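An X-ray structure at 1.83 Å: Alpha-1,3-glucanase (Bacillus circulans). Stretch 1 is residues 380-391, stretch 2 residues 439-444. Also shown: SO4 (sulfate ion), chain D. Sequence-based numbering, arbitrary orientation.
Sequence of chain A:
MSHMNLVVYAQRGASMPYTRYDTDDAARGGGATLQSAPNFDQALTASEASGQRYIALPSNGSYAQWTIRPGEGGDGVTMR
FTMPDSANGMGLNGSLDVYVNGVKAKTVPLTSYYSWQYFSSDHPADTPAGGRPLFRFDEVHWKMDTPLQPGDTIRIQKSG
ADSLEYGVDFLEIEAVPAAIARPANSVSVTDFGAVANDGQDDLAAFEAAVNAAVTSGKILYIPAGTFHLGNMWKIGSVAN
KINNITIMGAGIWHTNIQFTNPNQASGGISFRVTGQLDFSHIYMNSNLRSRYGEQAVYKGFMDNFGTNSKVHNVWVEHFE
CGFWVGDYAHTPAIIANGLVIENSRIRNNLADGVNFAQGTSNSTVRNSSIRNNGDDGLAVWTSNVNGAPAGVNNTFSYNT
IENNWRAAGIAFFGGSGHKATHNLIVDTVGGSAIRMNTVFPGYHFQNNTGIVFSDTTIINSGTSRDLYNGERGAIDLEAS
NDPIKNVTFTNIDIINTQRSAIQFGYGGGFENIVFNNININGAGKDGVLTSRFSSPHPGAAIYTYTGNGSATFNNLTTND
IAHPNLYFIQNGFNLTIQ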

# COMPACT_ATOMS: atom_id res chain seq x y z
N VAL A 380 1.75 12.19 3.45
CA VAL A 380 1.15 13.42 3.96
C VAL A 380 1.35 14.50 2.90
O VAL A 380 2.46 15.02 2.73
CB VAL A 380 1.76 13.86 5.30
CG1 VAL A 380 1.11 15.19 5.75
CG2 VAL A 380 1.56 12.80 6.34
N TRP A 381 0.29 14.86 2.19
CA TRP A 381 0.34 15.98 1.25
C TRP A 381 -0.37 17.16 1.91
O TRP A 381 -1.60 17.20 1.98
CB TRP A 381 -0.31 15.59 -0.08
CG TRP A 381 -0.42 16.75 -1.05
CD1 TRP A 381 0.28 17.91 -1.02
CD2 TRP A 381 -1.32 16.84 -2.16
NE1 TRP A 381 -0.12 18.73 -2.05
CE2 TRP A 381 -1.10 18.09 -2.77
CE3 TRP A 381 -2.28 15.98 -2.70
CZ2 TRP A 381 -1.80 18.51 -3.89
CZ3 TRP A 381 -2.98 16.40 -3.82
CH2 TRP A 381 -2.74 17.65 -4.41
N THR A 382 0.40 18.13 2.39
CA THR A 382 -0.16 19.29 3.08
C THR A 382 -0.63 20.33 2.05
O THR A 382 -0.08 21.42 1.90
CB THR A 382 0.84 19.87 4.06
OG1 THR A 382 2.11 20.03 3.41
CG2 THR A 382 1.03 18.94 5.27
N SER A 383 -1.69 19.95 1.33
CA SER A 383 -2.36 20.84 0.40
C SER A 383 -3.16 21.91 1.15
O SER A 383 -3.43 21.79 2.35
CB SER A 383 -3.29 20.05 -0.52
OG SER A 383 -4.25 19.32 0.23
N ASN A 384 -3.53 22.97 0.43
CA ASN A 384 -4.20 24.12 1.05
C ASN A 384 -5.39 24.60 0.23
O ASN A 384 -5.70 25.80 0.22
CB ASN A 384 -3.22 25.27 1.29
CG ASN A 384 -2.75 25.94 -0.00
OD1 ASN A 384 -2.80 25.35 -1.08
ND2 ASN A 384 -2.29 27.18 0.11
N VAL A 385 -6.09 23.68 -0.44
CA VAL A 385 -7.27 24.05 -1.20
C VAL A 385 -8.34 24.58 -0.26
O VAL A 385 -8.56 24.03 0.83
CB VAL A 385 -7.79 22.86 -2.02
CG1 VAL A 385 -8.97 23.28 -2.89
CG2 VAL A 385 -6.67 22.24 -2.86
N ASN A 386 -9.00 25.66 -0.66
CA ASN A 386 -10.08 26.26 0.13
C ASN A 386 -9.61 26.70 1.51
O ASN A 386 -10.40 26.74 2.45
CB ASN A 386 -11.27 25.30 0.25
CG ASN A 386 -11.87 24.95 -1.09
OD1 ASN A 386 -11.87 25.77 -2.01
ND2 ASN A 386 -12.38 23.74 -1.21
N GLY A 387 -8.33 27.04 1.65
CA GLY A 387 -7.87 27.56 2.93
C GLY A 387 -7.62 26.51 3.99
O GLY A 387 -7.68 26.84 5.19
N ALA A 388 -7.36 25.27 3.61
CA ALA A 388 -7.01 24.26 4.60
C ALA A 388 -5.74 24.68 5.33
O ALA A 388 -4.83 25.24 4.71
CB ALA A 388 -6.81 22.90 3.92
N PRO A 389 -5.64 24.41 6.63
CA PRO A 389 -4.39 24.69 7.35
C PRO A 389 -3.33 23.66 7.00
O PRO A 389 -3.61 22.62 6.41
CB PRO A 389 -4.81 24.56 8.82
CG PRO A 389 -5.83 23.46 8.77
CD PRO A 389 -6.62 23.73 7.50
N ALA A 390 -2.10 23.96 7.40
CA ALA A 390 -1.02 23.00 7.21
C ALA A 390 -1.22 21.76 8.08
O ALA A 390 -1.46 21.87 9.29
CB ALA A 390 0.33 23.65 7.52
N GLY A 391 -1.12 20.58 7.47
CA GLY A 391 -1.19 19.35 8.24
C GLY A 391 0.04 19.20 9.12
O GLY A 391 1.17 19.44 8.68
N VAL A 439 7.65 19.36 -4.37
CA VAL A 439 7.15 19.55 -5.74
C VAL A 439 5.66 19.85 -5.81
O VAL A 439 5.19 20.31 -6.86
CB VAL A 439 7.50 18.31 -6.59
CG1 VAL A 439 6.47 17.22 -6.41
CG2 VAL A 439 7.64 18.69 -8.06
N PHE A 440 4.90 19.66 -4.74
CA PHE A 440 3.45 19.74 -4.85
C PHE A 440 2.92 21.06 -4.33
O PHE A 440 3.59 21.75 -3.55
CB PHE A 440 2.81 18.57 -4.09
CG PHE A 440 3.13 17.23 -4.68
CD1 PHE A 440 2.88 16.99 -6.03
CD2 PHE A 440 3.74 16.24 -3.93
CE1 PHE A 440 3.19 15.76 -6.60
CE2 PHE A 440 4.06 15.02 -4.50
CZ PHE A 440 3.79 14.77 -5.83
N PRO A 441 1.71 21.45 -4.76
CA PRO A 441 1.07 22.66 -4.21
C PRO A 441 0.86 22.56 -2.71
O PRO A 441 0.82 21.47 -2.13
CB PRO A 441 -0.28 22.71 -4.94
CG PRO A 441 -0.05 21.97 -6.21
CD PRO A 441 0.94 20.88 -5.88
N GLY A 442 0.73 23.71 -2.08
CA GLY A 442 0.41 23.77 -0.67
C GLY A 442 1.60 24.15 0.20
O GLY A 442 2.57 24.76 -0.25
N TYR A 443 1.50 23.77 1.48
CA TYR A 443 2.55 24.09 2.44
C TYR A 443 3.75 23.17 2.26
O TYR A 443 3.59 21.98 1.98
CB TYR A 443 2.04 23.93 3.87
CG TYR A 443 0.79 24.70 4.15
CD1 TYR A 443 0.85 26.01 4.61
CD2 TYR A 443 -0.45 24.11 3.98
CE1 TYR A 443 -0.31 26.71 4.88
CE2 TYR A 443 -1.60 24.79 4.25
CZ TYR A 443 -1.53 26.10 4.70
OH TYR A 443 -2.70 26.76 4.96
N HIS A 444 4.95 23.73 2.43
CA HIS A 444 6.16 22.92 2.49
C HIS A 444 6.72 22.94 3.91
O HIS A 444 5.94 22.76 4.86
CB HIS A 444 7.14 23.41 1.41
CG HIS A 444 6.62 23.19 0.03
ND1 HIS A 444 6.84 24.06 -1.02
CD2 HIS A 444 5.85 22.19 -0.47
CE1 HIS A 444 6.24 23.60 -2.10
NE2 HIS A 444 5.63 22.47 -1.80
S SO4 D . 6.13 27.06 3.28
O1 SO4 D . 7.02 27.91 2.48
O2 SO4 D . 6.90 25.93 3.77
O3 SO4 D . 5.62 27.82 4.42
O4 SO4 D . 5.03 26.61 2.45
O HOH W 1 -2.84 28.85 2.72

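Two segments far apart in sequence meet here and bury 452 Å² between them, both sides summed. The largest bump is Tyr-443. Its CA-to-CB bond points toward stretch 1, and its ring fills a hollow lined by Thr-382 to Asn-384 and by Ala-388 to Ala-390. The other stretch covers 140 Å² of this residue, more than of any other here.

The tyrosine fits its hollow on several sides. Ala-390 lies over one face of the ring: its CB is 3.6 Å from the ring centroid of Tyr-443, close to the ring normal, a CH-pi contact. The small methyl lets the ring lie close, and the backbone N of Ala-390 also sits over that face, 3.3 Å from Tyr-443 CE2. The CB of Asn-384 approaches Tyr-443 CE2 to 3.4 Å. At the tip, Tyr-443 OH donates a short hydrogen bond to Ala-388 O (2.6 Å). A phenol suits this place because the flat ring fills the space and the hydroxyl reaches a carbonyl at its end. One water bridges the two side chains: its O donates to Tyr-443 OH (3.1 Å) and accepts from Asn-384 ND2 (3.1 Å).

Thr-382 grips the tyrosine backbone twice. Tyr-443 N donates to Thr-382 O (2.9 Å), and Thr-382 OG1 donates to Tyr-443 O (2.8 Å). The CA-to-CB bond of Thr-382 points toward stretch 2; chi1 is in the p well, and the residue is buried.

Gly-442 allows the close approach beside this pair. Its CA lies 3.5 Å from Thr-382 O, in a CA-H...O contact, and 4.2 Å from Ser-383 CA. A CB here would point toward stretch 1 and clash with Thr-382 O and Ser-383 CA. The backbone angles also call for glycine by themselves. The CA-to-CB bond of Ser-383 points away from stretch 2, and its OG is hydrogen-bonded elsewhere in the structure.

Trp-381 closes the other part of the contact. Its CA-to-CB bond points sideways, but the end of the side chain comes nearer to stretch 2. Trp-381 NE1 donates to Pro-441 O (2.9 Å, 164°), nearly straight and at the ring edge. The indole thus combines a polar anchor with a broad apolar surface. Trp-381 CZ2 packs against Pro-441 CD (4.1 Å), and Trp-381 CD1 against Phe-440 CB (4.0 Å). The edge of the Phe-440 ring is turned toward the face of the indole, with planes at 51°.

Within stretch 2, His-444 NE2 donates to Phe-440 O (2.8 Å), linking the His-444 side chain to the Phe-440 backbone.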